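Local coordinates for probable transcriptional regulator, TetR family protein (Rhodococcus sp., PDB 3BJB) that probably regulates transcription as a TetR-family DNA-binding protein, using a helix-turn-helix motif and pairing through its C-terminal domain, at the interface of chains A and B. Numbering follows the deposited sequence. Chains: chain A/B, Probable transcriptional regulator, TetR family protein.

Contact 1: the interface of chains A and B. Residues chain A 127-129, 135, 139; chain B 179-181.
The guanidinium of B:Arg181 presents a face, not an edge, to the carboxylate of A:Asp139. OD1 of A:Asp139 lies 3.0 Å above the guanidinium plane, over its centre. OD2 is on the same face, nearer the NE side, and the salt bridge runs from OD2 of A:Asp139 to NE of B:Arg181 at 3.0 Å. The two planes are 73° apart. The N-H groups point away from the carboxylate, so the pair is held by charge without a hydrogen bond. A bend at chi3 (-32°) folds the arginine tip back towards the aspartate. A:Asp139 is near the start of helix 138-147, whose dipole might steady its negative charge.

The side-chain amide of B:Asn179 is also met on a face. The backbone O of A:Ala127 lies over its carbon CG at 3.2 Å. The backbone O of B:Asn179 accepts a hydrogen bond from N of A:Val129 at 2.8 Å. This bond is nearly straight, 170° at the hydrogen. ND2 of A:Asn128 comes within 3.4 Å of the same B:Asn179 O.

Between the polar pairs, methyl CG2 of A:Val129 packs tightly on CG of B:Arg181 at 3.3 Å. The two side chains lie roughly perpendicular. CD of B:Arg181 reaches the backbone O of A:Ala135.

Chain A contributes the loop after helix 114-126, the 3-10 helix 133-137 and the start of helix 138-147. Chain B contributes the C-terminal end of helix 157-179 and the loop that follows. The site belongs to the dimer interface of the C-terminal domains, at its end towards the DNA-binding domains.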
loop_
_atom_site.group_PDB
_atom_site.type_symbol
_atom_site.label_atom_id
_atom_site.label_comp_id
_atom_site.label_asym_id
_atom_site.label_seq_id
_atom_site.Cartn_x
_atom_site.Cartn_y
_atom_site.Cartn_z
ATOM N N ALA A 127 -3.661 -8.044 4.602
ATOM C CA ALA A 127 -3.692 -9.455 5.076
ATOM C C ALA A 127 -2.319 -10.017 5.474
ATOM O O ALA A 127 -1.385 -10.045 4.686
ATOM C CB ALA A 127 -4.322 -10.336 4.014
ATOM N N ASN A 128 -2.180 -10.504 6.684
ATOM C CA ASN A 128 -0.914 -11.145 7.016
ATOM C C ASN A 128 -0.888 -12.543 6.362
ATOM O O ASN A 128 -1.873 -13.250 6.381
ATOM C CB ASN A 128 -0.700 -11.164 8.556
ATOM C CG ASN A 128 0.348 -12.172 9.005
ATOM O OD1 ASN A 128 0.125 -13.397 9.021
ATOM N ND2 ASN A 128 1.488 -11.667 9.378
ATOM N N VAL A 129 0.227 -12.930 5.759
ATOM C CA VAL A 129 0.252 -14.221 5.062
ATOM C C VAL A 129 0.061 -15.415 5.980
ATOM O O VAL A 129 -0.457 -16.421 5.536
ATOM C CB VAL A 129 1.497 -14.471 4.229
ATOM C CG1 VAL A 129 1.529 -15.938 3.808
ATOM C CG2 VAL A 129 1.482 -13.618 3.036
ATOM N N ALA A 135 -3.175 -14.809 0.602
ATOM C CA ALA A 135 -2.520 -13.538 0.402
ATOM C C ALA A 135 -1.141 -13.807 -0.142
ATOM O O ALA A 135 -0.618 -12.997 -0.883
ATOM C CB ALA A 135 -2.434 -12.740 1.712
ATOM N N ASP A 139 0.988 -12.503 -5.214
ATOM C CA ASP A 139 2.231 -12.082 -5.901
ATOM C C ASP A 139 2.563 -13.065 -7.009
ATOM O O ASP A 139 2.981 -12.671 -8.091
ATOM C CB ASP A 139 3.428 -11.962 -4.926
ATOM C CG ASP A 139 3.208 -10.906 -3.825
ATOM O OD1 ASP A 139 2.250 -10.119 -3.947
ATOM O OD2 ASP A 139 3.989 -10.856 -2.835
ATOM N N ASN B 179 3.413 -7.717 6.225
ATOM C CA ASN B 179 2.518 -8.862 6.074
ATOM C C ASN B 179 3.167 -10.219 5.955
ATOM O O ASN B 179 2.488 -11.238 6.115
ATOM C CB ASN B 179 1.640 -8.670 4.879
ATOM C CG ASN B 179 0.650 -7.573 5.070
ATOM O OD1 ASN B 179 0.170 -7.307 6.218
ATOM N ND2 ASN B 179 0.288 -6.931 3.947
ATOM N N GLY B 180 4.462 -10.237 5.664
ATOM C CA GLY B 180 5.277 -11.447 5.773
ATOM C C GLY B 180 5.427 -12.141 4.432
ATOM O O GLY B 180 5.774 -13.334 4.395
ATOM N N ARG B 181 5.169 -11.372 3.369
ATOM C CA ARG B 181 5.256 -11.775 1.976
ATOM C C ARG B 181 6.661 -11.714 1.433
ATOM O O ARG B 181 7.010 -12.499 0.576
ATOM C CB ARG B 181 4.353 -10.906 1.076
ATOM C CG ARG B 181 2.826 -11.270 1.165
ATOM C CD ARG B 181 2.006 -10.811 -0.045
ATOM N NE ARG B 181 2.604 -9.584 -0.525
ATOM C CZ ARG B 181 2.013 -8.628 -1.235
ATOM N NH1 ARG B 181 2.742 -7.540 -1.576
ATOM N NH2 ARG B 181 0.734 -8.733 -1.600
#

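Contact 2: the interface of chains A and B. Residues chain A 193, 197; chain B 158, 197-198, 200-201.
A:Leu197 reaches across to B:Leu198 and B:Val200 at the dimer interface of this TetR-family regulator. It stands near the end of helix 184-198, part of the C-terminal domain through which such proteins pair. Its CB carries the branch across. The main chain contributes separately, O of A:Leu197 lying 4.1 Å from CB of B:Leu197. CG sits opposite the carbonyl carbon (chi1 -80°), which points the branch at B:Leu198 and B:Val200.

The two methyls then part. CD1 continues the extended chain, anti to CA (chi2 178°). It meets the backbone carbonyl O of B:Leu198 at 3.6 Å. It also touches methyl CD2 of B:Leu198 at 4.0 Å, where the two leucine side chains are roughly perpendicular. CD2 of A:Leu197 turns to the other side and meets CG2 of B:Val200 at 3.9 Å. Here the side chains run antiparallel past one another. The amide ND2 of B:Asn201 is 4.2 Å from the same methyl CD2 of A:Leu197. These are ordinary van der Waals contacts, without tight packing.

One helical turn before A:Leu197, A:Arg193 adds a charged contact. Its NH1 is turned towards the carboxylate of B:Glu158. NH1 of A:Arg193 and OE2 of B:Glu158 are 3.7 Å apart, a long salt bridge beyond hydrogen-bonding reach. The guanidinium and carboxylate planes are 52° apart, so the groups are not paired edge to edge. Within chain B, ND2 of B:Asn201 donates a weak hydrogen bond to OE2 of B:Glu158. This may help place the carboxylate at the start of helix 157-179, while B:Asn201 comes from the segment following helix 184-198.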
loop_
_atom_site.group_PDB
_atom_site.type_symbol
_atom_site.label_atom_id
_atom_site.label_comp_id
_atom_site.label_asym_id
_atom_site.label_seq_id
_atom_site.Cartn_x
_atom_site.Cartn_y
_atom_site.Cartn_z
ATOM N N ARG A 193 5.340 5.574 -17.187
ATOM C CA ARG A 193 6.731 5.822 -16.776
ATOM C C ARG A 193 7.261 4.571 -16.108
ATOM O O ARG A 193 8.209 3.965 -16.597
ATOM C CB ARG A 193 6.857 7.026 -15.826
ATOM C CG ARG A 193 6.434 8.408 -16.377
ATOM C CD ARG A 193 7.436 9.018 -17.383
ATOM N NE ARG A 193 8.825 8.691 -17.056
ATOM C CZ ARG A 193 9.817 8.641 -17.943
ATOM N NH1 ARG A 193 11.043 8.322 -17.543
ATOM N NH2 ARG A 193 9.597 8.898 -19.227
ATOM N N LEU A 197 10.490 2.793 -17.246
ATOM C CA LEU A 197 11.668 2.951 -16.411
ATOM C C LEU A 197 12.096 1.627 -15.810
ATOM O O LEU A 197 13.276 1.295 -15.844
ATOM C CB LEU A 197 11.435 3.979 -15.309
ATOM C CG LEU A 197 11.536 5.461 -15.632
ATOM C CD1 LEU A 197 11.209 6.253 -14.374
ATOM C CD2 LEU A 197 12.937 5.798 -16.145
ATOM N N GLU B 158 10.679 15.463 -14.133
ATOM C CA GLU B 158 11.067 14.081 -14.349
ATOM C C GLU B 158 11.602 13.427 -13.057
ATOM O O GLU B 158 11.216 12.297 -12.744
ATOM C CB GLU B 158 12.120 13.989 -15.458
ATOM C CG GLU B 158 11.938 12.778 -16.357
ATOM C CD GLU B 158 13.185 11.912 -16.446
ATOM O OE1 GLU B 158 14.176 12.346 -17.105
ATOM O OE2 GLU B 158 13.151 10.784 -15.857
ATOM N N LEU B 197 16.728 1.410 -11.107
ATOM C CA LEU B 197 15.864 1.465 -12.256
ATOM C C LEU B 197 15.184 2.830 -12.344
ATOM O O LEU B 197 15.322 3.532 -13.380
ATOM C CB LEU B 197 14.888 0.285 -12.262
ATOM C CG LEU B 197 15.663 -0.997 -12.578
ATOM C CD1 LEU B 197 14.787 -2.217 -12.509
ATOM C CD2 LEU B 197 16.416 -0.944 -13.950
ATOM N N LEU B 198 14.503 3.224 -11.263
ATOM C CA LEU B 198 13.675 4.432 -11.277
ATOM C C LEU B 198 14.444 5.720 -11.382
ATOM O O LEU B 198 13.957 6.654 -12.009
ATOM C CB LEU B 198 12.722 4.519 -10.087
ATOM C CG LEU B 198 11.521 3.561 -10.155
ATOM C CD1 LEU B 198 10.899 3.232 -8.816
ATOM C CD2 LEU B 198 10.463 4.098 -11.092
ATOM N N VAL B 200 17.580 6.515 -12.775
ATOM C CA VAL B 200 18.639 6.683 -13.792
ATOM C C VAL B 200 18.962 8.130 -14.100
ATOM O O VAL B 200 20.127 8.469 -14.210
ATOM C CB VAL B 200 18.322 6.009 -15.147
ATOM C CG1 VAL B 200 18.996 4.667 -15.240
ATOM C CG2 VAL B 200 16.805 5.927 -15.405
ATOM N N ASN B 201 17.937 8.976 -14.218
ATOM C CA ASN B 201 18.104 10.346 -14.740
ATOM C C ASN B 201 18.207 11.460 -13.688
ATOM O O ASN B 201 17.986 12.635 -13.985
ATOM C CB ASN B 201 16.986 10.643 -15.746
ATOM C CG ASN B 201 16.877 9.562 -16.815
ATOM O OD1 ASN B 201 17.825 9.322 -17.577
ATOM N ND2 ASN B 201 15.724 8.895 -16.868
#

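The centres of contact 1 and contact 2 are about 28 Å apart. Helix 157-179 of chain B links them: its C-terminal end lies in contact 1 and its first turn in contact 2. Helix 184-198 also spans the interface, with its end in contact 2 and the loop leading to it in contact 1. The two contacts lie well apart along the interface, and the two-fold axis repeats each with the chains exchanged. Contact 1 lies nearer the DNA-binding domains. Contacts at two well-separated places may help fix the angle between the subunits; the structure alone does not show how this affects the DNA-binding domains.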